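Local coordinates for protein glucose-resistance amylase regulator (Weissella paramesenteroides ATCC 33313, PDB 4RK6) that binds glucose in a sugar-binding region of periplasmic-binding-protein-like fold and, as a LacI-family regulator, probably controls transcription by binding DNA, at residues S108-F111 with E112-N115; I141-T144 with R145-N148; I129-V132 with G133-L137. All coordinates share one frame; numbering follows the deposited sequence.

Contact 1 of 3, residues S108-F111 with E112-N115; sequences SNEF and EMMN
N109 and E112 illustrate side-chain capping at the start of a helix. N109 is the N-cap, and its amide oxygen OD1 accepts from E112 N at 3.0 Å, through a nearly straight N-H. With CG anti to the backbone N (chi1 -172°), the amide swings forward over the first turn, where backbone N-H groups still lack helical carbonyl partners. The carbonyl O of the same residue takes M113 N, also at 3.0 Å, so N109 serves two N-H groups of the opening turn. F111 O continues the pattern, receiving N115 N at 2.8 Å.

One turn along, F111 and N115 pair through a CH-pi contact: the CB of N115 lies over one face of the phenyl ring, 4.2 Å from the ring centroid and displaced toward the rim. The N115 amide runs nearly flat with the ring, the two planes only 14° apart, and its OD1 is hydrogen-bonded to S152.

A third pairing joins E110 and M113, the latter a selenomethionine. The chain of M113 bends at its last torsion (chi3 -77°) and places CE over the face of the E110 carboxylate, 3.5 Å from CD. Its SE rests against S108 CB at 3.8 Å, so the bent tail touches both residues, S108 through SE and E110 through CE. The carboxylate meets a methyl on this face, while its OE1 forms a salt bridge with R145. The side chain of E110 is about 4 Å from the bound glucose, measured between nearest atoms.

The turn thus links the end of strand 104-108 to helix 110-123. S108, N109 and M113 pack toward strand 267-275, whereas E110 and F111 face helix 144-155.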
ATOM      1  N   SER A 108       8.427  -4.309 -17.704  1.00 22.34           N
ATOM      2  CA  SER A 108       9.874  -4.291 -17.581  1.00 20.76           C
ATOM      3  C   SER A 108      10.380  -5.595 -18.176  1.00 25.82           C
ATOM      4  O   SER A 108       9.687  -6.622 -18.112  1.00 22.58           O
ATOM      5  CB  SER A 108      10.297  -4.175 -16.102  1.00 22.93           C
ATOM      6  OG  SER A 108       9.783  -2.975 -15.505  1.00 22.99           O
ATOM      7  N   ASN A 109      11.595  -5.579 -18.705  1.00 21.42           N
ATOM      8  CA  ASN A 109      12.196  -6.786 -19.226  1.00 21.42           C
ATOM      9  C   ASN A 109      12.759  -7.653 -18.109  1.00 23.20           C
ATOM     10  O   ASN A 109      13.764  -7.310 -17.498  1.00 23.35           O
ATOM     11  CB  ASN A 109      13.290  -6.461 -20.241  1.00 22.42           C
ATOM     12  CG  ASN A 109      13.821  -7.694 -20.963  1.00 25.14           C
ATOM     13  OD1 ASN A 109      14.446  -8.582 -20.381  1.00 28.24           O
ATOM     14  ND2 ASN A 109      13.608  -7.726 -22.276  1.00 37.73           N
ATOM     15  N   GLU A 110      12.113  -8.785 -17.868  1.00 22.18           N
ATOM     16  CA  GLU A 110      12.418  -9.608 -16.696  1.00 22.26           C
ATOM     17  C   GLU A 110      13.842 -10.160 -16.703  1.00 25.82           C
ATOM     18  O   GLU A 110      14.522 -10.114 -15.683  1.00 25.05           O
ATOM     19  CB  GLU A 110      11.391 -10.732 -16.532  1.00 23.43           C
ATOM     20  CG  GLU A 110      10.050 -10.277 -15.983  1.00 23.44           C
ATOM     21  CD  GLU A 110      10.034 -10.162 -14.458  1.00 25.98           C
ATOM     22  OE1 GLU A 110      11.009 -10.574 -13.785  1.00 23.92           O
ATOM     23  OE2 GLU A 110       9.016  -9.692 -13.943  1.00 25.43           O
ATOM     24  N   PHE A 111      14.324 -10.665 -17.838  1.00 22.58           N
ATOM     25  CA  PHE A 111      15.671 -11.191 -17.834  1.00 24.10           C
ATOM     26  C   PHE A 111      16.704 -10.087 -17.632  1.00 24.60           C
ATOM     27  O   PHE A 111      17.689 -10.285 -16.931  1.00 26.10           O
ATOM     28  CB  PHE A 111      15.999 -12.006 -19.087  1.00 31.89           C
ATOM     29  CG  PHE A 111      17.371 -12.597 -19.036  1.00 27.07           C
ATOM     30  CD1 PHE A 111      17.623 -13.730 -18.262  1.00 24.74           C
ATOM     31  CD2 PHE A 111      18.429 -11.973 -19.680  1.00 30.23           C
ATOM     32  CE1 PHE A 111      18.899 -14.240 -18.156  1.00 37.36           C
ATOM     33  CE2 PHE A 111      19.707 -12.489 -19.583  1.00 35.67           C
ATOM     34  CZ  PHE A 111      19.940 -13.623 -18.821  1.00 33.00           C
ATOM     35  N   GLU A 112      16.499  -8.939 -18.267  1.00 24.08           N
ATOM     36  CA  GLU A 112      17.424  -7.820 -18.096  1.00 24.24           C
ATOM     37  C   GLU A 112      17.488  -7.368 -16.645  1.00 26.50           C
ATOM     38  O   GLU A 112      18.588  -7.078 -16.133  1.00 25.96           O
ATOM     39  CB  GLU A 112      17.010  -6.653 -18.979  1.00 29.76           C
ATOM     40  CG  GLU A 112      18.042  -5.549 -19.110  1.00 48.38           C
ATOM     41  CD  GLU A 112      17.578  -4.436 -20.037  1.00133.20           C
ATOM     42  OE1 GLU A 112      17.631  -3.260 -19.626  1.00 83.90           O
ATOM     43  OE2 GLU A 112      17.147  -4.730 -21.175  1.00 71.06           O
HETATM   44  N   MSE A 113      16.324  -7.280 -15.987  1.00 24.55           N
HETATM   45  CA  MSE A 113      16.294  -6.909 -14.548  1.00 23.90           C
HETATM   46  C   MSE A 113      17.123  -7.866 -13.768  1.00 25.29           C
HETATM   47  O   MSE A 113      18.051  -7.464 -13.045  1.00 23.81           O
HETATM   48  CB  MSE A 113      14.893  -6.914 -13.945  1.00 25.18           C
HETATM   49  CG  MSE A 113      14.051  -5.749 -14.446  1.00 29.34           C
HETATM   50 SE   MSE A 113      12.501  -5.520 -13.257  1.00 26.38          SE
HETATM   51  CE  MSE A 113      11.431  -7.039 -13.943  1.00 25.14           C
HETATM   52  N   MSE A 114      16.836  -9.154 -13.925  1.00 22.20           N
HETATM   53  CA  MSE A 114      17.526 -10.175 -13.132  1.00 21.88           C
HETATM   54  C   MSE A 114      18.989 -10.235 -13.440  1.00 23.23           C
HETATM   55  O   MSE A 114      19.828 -10.337 -12.542  1.00 23.15           O
HETATM   56  CB  MSE A 114      16.929 -11.551 -13.363  1.00 22.45           C
HETATM   57  CG  MSE A 114      17.592 -12.618 -12.505  1.00 23.22           C
HETATM   58 SE   MSE A 114      17.178 -12.348 -10.591  1.00 26.76          SE
HETATM   59  CE  MSE A 114      15.258 -12.634 -10.738  1.00 25.03           C
ATOM     60  N   ASN A 115      19.322 -10.202 -14.719  1.00 26.49           N
ATOM     61  CA  ASN A 115      20.700 -10.249 -15.115  1.00 25.09           C
ATOM     62  C   ASN A 115      21.511  -9.036 -14.618  1.00 22.33           C
ATOM     63  O   ASN A 115      22.658  -9.192 -14.229  1.00 25.94           O
ATOM     64  CB  ASN A 115      20.799 -10.401 -16.617  1.00 27.16           C
ATOM     65  CG  ASN A 115      22.175 -10.770 -17.050  1.00 28.05           C
ATOM     66  OD1 ASN A 115      22.686 -11.831 -16.686  1.00 29.66           O
ATOM     67  ND2 ASN A 115      22.817  -9.877 -17.799  1.00 29.05           N
TER

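Contact 2 of 3, residues I141-T144 with R145-N148; sequences ISST and RRTN. With GLC (alpha-D-glucopyranose), chain C.
S143 occupies the N-cap of helix 144-155, yet its hydroxyl makes no direct capping bond to R146; a water does the work instead. This is the start of a helix in the periplasmic-binding-protein-like fold, entered through an inverse gamma turn centred on S143. The water donates to S143 OG at 2.9 Å and accepts from R146 N at 3.0 Å, so it bridges the hydroxyl and the R146 amide. S143 OG sits anti to its own backbone N (chi1 -159°), which brings it alongside the arginine chain, 3.2 Å from R146 CB; the hydroxyl also bonds to K136 O.

The backbone then settles into regular helix. S143 O accepts T147 N at 3.0 Å, with the T147 hydroxyl adding a weak second bond to the same oxygen. T144 O takes N148 N at 2.9 Å and also accepts a hydrogen bond from a second water, which makes a weak bond to N148 OD1. Beside this, the T144 and N148 side chains run next to each other in the same direction, the methyl CG2 against the amide ND2.

The R145 side chain reaches the sugar pocket. Its chain is extended from CG to NE, and the guanidinium meets glucose edge-on: NH1 and NH2 each donate a bent bond, both of 2.9 Å, to the single hydroxyl oxygen O4.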
ATOM      1  N   ILE A 141       1.534 -21.292 -14.205  1.00 27.96           N
ATOM      2  CA  ILE A 141       2.220 -19.992 -14.203  1.00 29.49           C
ATOM      3  C   ILE A 141       3.728 -20.171 -14.305  1.00 25.71           C
ATOM      4  O   ILE A 141       4.339 -20.859 -13.485  1.00 31.38           O
ATOM      5  CB  ILE A 141       1.842 -19.160 -12.947  1.00 33.34           C
ATOM      6  CG1 ILE A 141       0.336 -18.831 -12.967  1.00 42.17           C
ATOM      7  CG2 ILE A 141       2.664 -17.870 -12.864  1.00 30.73           C
ATOM      8  CD1 ILE A 141      -0.227 -18.385 -11.632  1.00 60.11           C
ATOM      9  N   SER A 142       4.307 -19.514 -15.308  1.00 29.09           N
ATOM     10  CA  SER A 142       5.751 -19.522 -15.540  1.00 32.62           C
ATOM     11  C   SER A 142       6.458 -19.034 -14.289  1.00 35.08           C
ATOM     12  O   SER A 142       6.010 -18.055 -13.660  1.00 29.62           O
ATOM     13  CB  SER A 142       6.108 -18.598 -16.707  1.00 32.54           C
ATOM     14  OG  SER A 142       5.479 -19.005 -17.901  1.00 42.13           O
ATOM     15  N   SER A 143       7.529 -19.724 -13.916  1.00 26.42           N
ATOM     16  CA  SER A 143       8.358 -19.312 -12.783  1.00 30.62           C
ATOM     17  C   SER A 143       9.447 -18.381 -13.288  1.00 23.19           C
ATOM     18  O   SER A 143      10.621 -18.703 -13.246  1.00 25.68           O
ATOM     19  CB  SER A 143       8.965 -20.519 -12.077  1.00 37.34           C
ATOM     20  OG  SER A 143       9.339 -20.159 -10.753  1.00 31.93           O
ATOM     21  N   THR A 144       9.024 -17.190 -13.714  1.00 24.85           N
ATOM     22  CA  THR A 144       9.866 -16.304 -14.485  1.00 23.03           C
ATOM     23  C   THR A 144      11.169 -15.955 -13.786  1.00 21.77           C
ATOM     24  O   THR A 144      12.240 -16.077 -14.360  1.00 24.01           O
ATOM     25  CB  THR A 144       9.080 -15.017 -14.797  1.00 30.75           C
ATOM     26  OG1 THR A 144       7.842 -15.375 -15.423  1.00 32.76           O
ATOM     27  CG2 THR A 144       9.884 -14.071 -15.691  1.00 30.16           C
ATOM     28  N   ARG A 145      11.077 -15.477 -12.547  1.00 24.56           N
ATOM     29  CA  ARG A 145      12.286 -15.027 -11.847  1.00 23.95           C
ATOM     30  C   ARG A 145      13.218 -16.151 -11.446  1.00 21.84           C
ATOM     31  O   ARG A 145      14.422 -16.023 -11.572  1.00 23.35           O
ATOM     32  CB  ARG A 145      11.909 -14.146 -10.665  1.00 24.77           C
ATOM     33  CG  ARG A 145      11.312 -12.863 -11.216  1.00 27.02           C
ATOM     34  CD  ARG A 145      11.018 -11.769 -10.205  1.00 26.03           C
ATOM     35  NE  ARG A 145      10.538 -10.620 -10.967  1.00 27.04           N
ATOM     36  CZ  ARG A 145       9.912  -9.562 -10.465  1.00 24.70           C
ATOM     37  NH1 ARG A 145       9.693  -9.440  -9.156  1.00 24.93           N
ATOM     38  NH2 ARG A 145       9.483  -8.621 -11.302  1.00 24.71           N
ATOM     39  N   ARG A 146      12.662 -17.238 -10.936  1.00 23.81           N
ATOM     40  CA  ARG A 146      13.434 -18.446 -10.662  1.00 27.05           C
ATOM     41  C   ARG A 146      14.246 -18.866 -11.893  1.00 22.18           C
ATOM     42  O   ARG A 146      15.464 -19.098 -11.813  1.00 23.99           O
ATOM     43  CB  ARG A 146      12.462 -19.569 -10.273  1.00 23.30           C
ATOM     44  CG  ARG A 146      13.102 -20.905  -9.956  1.00 28.03           C
ATOM     45  CD  ARG A 146      12.083 -22.032 -10.036  1.00 28.11           C
ATOM     46  NE  ARG A 146      12.696 -23.327  -9.736  1.00 25.31           N
ATOM     47  CZ  ARG A 146      12.565 -24.004  -8.590  1.00 26.93           C
ATOM     48  NH1 ARG A 146      11.816 -23.554  -7.587  1.00 27.99           N
ATOM     49  NH2 ARG A 146      13.172 -25.178  -8.462  1.00 31.00           N
ATOM     50  N   THR A 147      13.555 -18.976 -13.023  1.00 23.18           N
ATOM     51  CA  THR A 147      14.211 -19.397 -14.256  1.00 21.42           C
ATOM     52  C   THR A 147      15.276 -18.407 -14.728  1.00 24.69           C
ATOM     53  O   THR A 147      16.385 -18.803 -15.075  1.00 24.38           O
ATOM     54  CB  THR A 147      13.164 -19.724 -15.322  1.00 30.82           C
ATOM     55  OG1 THR A 147      12.508 -20.924 -14.904  1.00 25.65           O
ATOM     56  CG2 THR A 147      13.804 -19.926 -16.667  1.00 30.70           C
ATOM     57  N   ASN A 148      14.970 -17.108 -14.684  1.00 23.61           N
ATOM     58  CA  ASN A 148      15.962 -16.109 -15.094  1.00 21.65           C
ATOM     59  C   ASN A 148      17.166 -16.024 -14.167  1.00 22.39           C
ATOM     60  O   ASN A 148      18.287 -15.804 -14.618  1.00 25.62           O
ATOM     61  CB  ASN A 148      15.303 -14.743 -15.246  1.00 21.64           C
ATOM     62  CG  ASN A 148      14.433 -14.649 -16.468  1.00 26.58           C
ATOM     63  OD1 ASN A 148      14.625 -15.367 -17.466  1.00 28.09           O
ATOM     64  ND2 ASN A 148      13.463 -13.774 -16.410  1.00 29.74           N
TER
HETATM   65  C1  GLC C 401       4.066  -8.739  -9.805  1.00 48.41           C
HETATM   66  C2  GLC C 401       4.682  -7.981 -10.980  1.00 29.09           C
HETATM   67  C3  GLC C 401       6.187  -7.839 -10.875  1.00 25.54           C
HETATM   68  C4  GLC C 401       6.563  -7.375  -9.465  1.00 19.81           C
HETATM   69  C5  GLC C 401       6.067  -8.431  -8.477  1.00 28.21           C
HETATM   70  C6  GLC C 401       6.376  -8.046  -7.032  1.00 23.10           C
HETATM   71  O1  GLC C 401       4.221 -10.079 -10.070  1.00 33.22           O
HETATM   72  O2  GLC C 401       4.404  -8.647 -12.211  1.00 30.58           O
HETATM   73  O3  GLC C 401       6.549  -6.861 -11.845  1.00 25.92           O
HETATM   74  O4  GLC C 401       7.940  -7.168  -9.383  1.00 22.26           O
HETATM   75  O5  GLC C 401       4.669  -8.543  -8.539  1.00 30.84           O
HETATM   76  O6  GLC C 401       5.745  -6.854  -6.681  1.00 26.12           O
HETATM   77  O   HOH W   1       9.863 -17.393  -9.968  1.00 26.72           O
HETATM   78  O   HOH W   2      11.963 -17.029 -17.219  1.00 36.38           O

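Contact 3 of 3, residues I129-V132 with G133-L137; sequences IALV and GDTKL
L131 and T135 make the apolar part of this contact, the two side chains lying antiparallel as they pass where strand 129-132 runs out into a loop. The methyl CG2 of T135 touches L131 CG at 3.9 Å, with CD2 equally near, and also leans on the backbone at L131 O, 3.5 Å away. Between them G133 turns the chain with phi 139°, a backbone region characteristic of glycine.

Hydrogen bonding does not join the strand end to the loop here; the polar groups bond to other parts of the chain or within the loop. T135 OG1 takes the crowded position between the backbone N and the carbonyl carbon (chi1 71°), from which it bonds to G167 O while its methyl stays on the leucine. D134 N is bonded to T196 OG1.

A charge pair lies within the loop. K136 NZ and D134 OD1 form a salt bridge at 3.2 Å, the ammonium approaching from above the carboxylate plane, and K136 NZ also donates to N168 O.

In the sheet, strand 129-132 lies between parallel strands 192-195 and 163-166. The chain passes from it through helix 144-155 to 163-166, a beta-alpha-beta crossover. L131 packs on F149 of that helix and on M114 of helix 110-123.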
ATOM      1  N   ILE A 129      24.508 -17.107  -3.904  1.00 23.26           N
ATOM      2  CA  ILE A 129      23.407 -16.120  -3.972  1.00 23.76           C
ATOM      3  C   ILE A 129      22.059 -16.807  -3.915  1.00 26.63           C
ATOM      4  O   ILE A 129      21.845 -17.825  -4.566  1.00 25.74           O
ATOM      5  CB  ILE A 129      23.500 -15.236  -5.237  1.00 20.59           C
ATOM      6  CG1 ILE A 129      24.862 -14.556  -5.316  1.00 22.41           C
ATOM      7  CG2 ILE A 129      22.409 -14.168  -5.244  1.00 20.93           C
ATOM      8  CD1 ILE A 129      25.103 -13.703  -6.535  1.00 23.97           C
ATOM      9  N   ALA A 130      21.154 -16.269  -3.107  1.00 21.77           N
ATOM     10  CA  ALA A 130      19.804 -16.791  -3.000  1.00 20.19           C
ATOM     11  C   ALA A 130      18.788 -15.887  -3.724  1.00 25.68           C
ATOM     12  O   ALA A 130      18.937 -14.665  -3.731  1.00 22.78           O
ATOM     13  CB  ALA A 130      19.412 -16.952  -1.554  1.00 23.78           C
ATOM     14  N   LEU A 131      17.776 -16.512  -4.325  1.00 21.96           N
ATOM     15  CA  LEU A 131      16.569 -15.830  -4.760  1.00 22.53           C
ATOM     16  C   LEU A 131      15.500 -16.127  -3.723  1.00 25.00           C
ATOM     17  O   LEU A 131      15.188 -17.290  -3.446  1.00 24.14           O
ATOM     18  CB  LEU A 131      16.130 -16.309  -6.158  1.00 21.35           C
ATOM     19  CG  LEU A 131      14.897 -15.606  -6.739  1.00 24.17           C
ATOM     20  CD1 LEU A 131      15.230 -14.184  -7.145  1.00 23.57           C
ATOM     21  CD2 LEU A 131      14.372 -16.352  -7.959  1.00 24.40           C
ATOM     22  N   VAL A 132      14.945 -15.064  -3.136  1.00 20.86           N
ATOM     23  CA  VAL A 132      13.966 -15.186  -2.048  1.00 24.28           C
ATOM     24  C   VAL A 132      12.697 -14.443  -2.418  1.00 25.75           C
ATOM     25  O   VAL A 132      12.748 -13.297  -2.825  1.00 22.73           O
ATOM     26  CB  VAL A 132      14.498 -14.635  -0.697  1.00 21.65           C
ATOM     27  CG1 VAL A 132      13.467 -14.819   0.401  1.00 21.54           C
ATOM     28  CG2 VAL A 132      15.800 -15.332  -0.318  1.00 25.08           C
ATOM     29  N   GLY A 133      11.558 -15.111  -2.298  1.00 18.49           N
ATOM     30  CA  GLY A 133      10.285 -14.533  -2.643  1.00 19.34           C
ATOM     31  C   GLY A 133       9.425 -15.540  -3.369  1.00 23.05           C
ATOM     32  O   GLY A 133       9.255 -16.673  -2.908  1.00 23.08           O
ATOM     33  N   ASP A 134       8.864 -15.127  -4.494  1.00 21.16           N
ATOM     34  CA  ASP A 134       8.048 -16.023  -5.304  1.00 19.88           C
ATOM     35  C   ASP A 134       8.964 -16.838  -6.235  1.00 27.49           C
ATOM     36  O   ASP A 134       9.348 -16.384  -7.305  1.00 25.24           O
ATOM     37  CB  ASP A 134       6.965 -15.234  -6.043  1.00 24.88           C
ATOM     38  CG  ASP A 134       5.980 -16.131  -6.770  1.00 37.51           C
ATOM     39  OD1 ASP A 134       6.203 -17.347  -6.808  1.00 30.46           O
ATOM     40  OD2 ASP A 134       4.975 -15.625  -7.288  1.00 41.64           O
ATOM     41  N   THR A 135       9.328 -18.041  -5.783  1.00 23.36           N
ATOM     42  CA  THR A 135      10.313 -18.883  -6.480  1.00 22.80           C
ATOM     43  C   THR A 135       9.745 -20.254  -6.857  1.00 27.63           C
ATOM     44  O   THR A 135      10.475 -21.099  -7.361  1.00 31.03           O
ATOM     45  CB  THR A 135      11.576 -19.134  -5.639  1.00 26.12           C
ATOM     46  OG1 THR A 135      11.278 -20.005  -4.542  1.00 25.80           O
ATOM     47  CG2 THR A 135      12.173 -17.847  -5.098  1.00 25.67           C
ATOM     48  N   LYS A 136       8.463 -20.465  -6.600  1.00 26.29           N
ATOM     49  CA  LYS A 136       7.843 -21.782  -6.790  1.00 32.39           C
ATOM     50  C   LYS A 136       7.590 -22.139  -8.255  1.00 34.22           C
ATOM     51  O   LYS A 136       7.385 -21.268  -9.110  1.00 25.90           O
ATOM     52  CB  LYS A 136       6.516 -21.862  -6.036  1.00 35.44           C
ATOM     53  CG  LYS A 136       5.437 -20.885  -6.490  1.00 37.94           C
ATOM     54  CD  LYS A 136       4.225 -20.926  -5.566  1.00 38.41           C
ATOM     55  CE  LYS A 136       3.063 -20.098  -6.104  1.00 36.12           C
ATOM     56  NZ  LYS A 136       3.337 -18.628  -6.146  1.00 33.70           N
ATOM     57  N   LEU A 137       7.596 -23.442  -8.516  1.00 28.09           N
ATOM     58  CA  LEU A 137       7.131 -24.009  -9.782  1.00 28.58           C
ATOM     59  C   LEU A 137       5.638 -24.329  -9.672  1.00 27.04           C
ATOM     60  O   LEU A 137       5.161 -24.722  -8.598  1.00 32.81           O
ATOM     61  CB  LEU A 137       7.926 -25.287 -10.081  1.00 28.00           C
ATOM     62  CG  LEU A 137       9.423 -25.074 -10.298  1.00 26.52           C
ATOM     63  CD1 LEU A 137      10.231 -26.362 -10.119  1.00 35.96           C
ATOM     64  CD2 LEU A 137       9.652 -24.489 -11.680  1.00 34.68           C
TER

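Along the chain the order is contact 1, contact 3, contact 2. Contact 1 opens helix 110-123, contact 3 ends the strand that follows, and contact 2 begins helix 144-155, to which the loop from contact 3 leads. Their centres lie close: 11 Å between contacts 1 and 2, 9 Å between 2 and 3, and 15 Å between 1 and 3. Contacts 2 and 3 are further tied by a probable hydrogen bond from R146 NH1 to T135 O, 2.8 Å long. All three adjoin the pocket: R145 of contact 2 binds the glucose, and the nearest side-chain atoms of E110 and D134 lie about 4 Å and 6 Å from it.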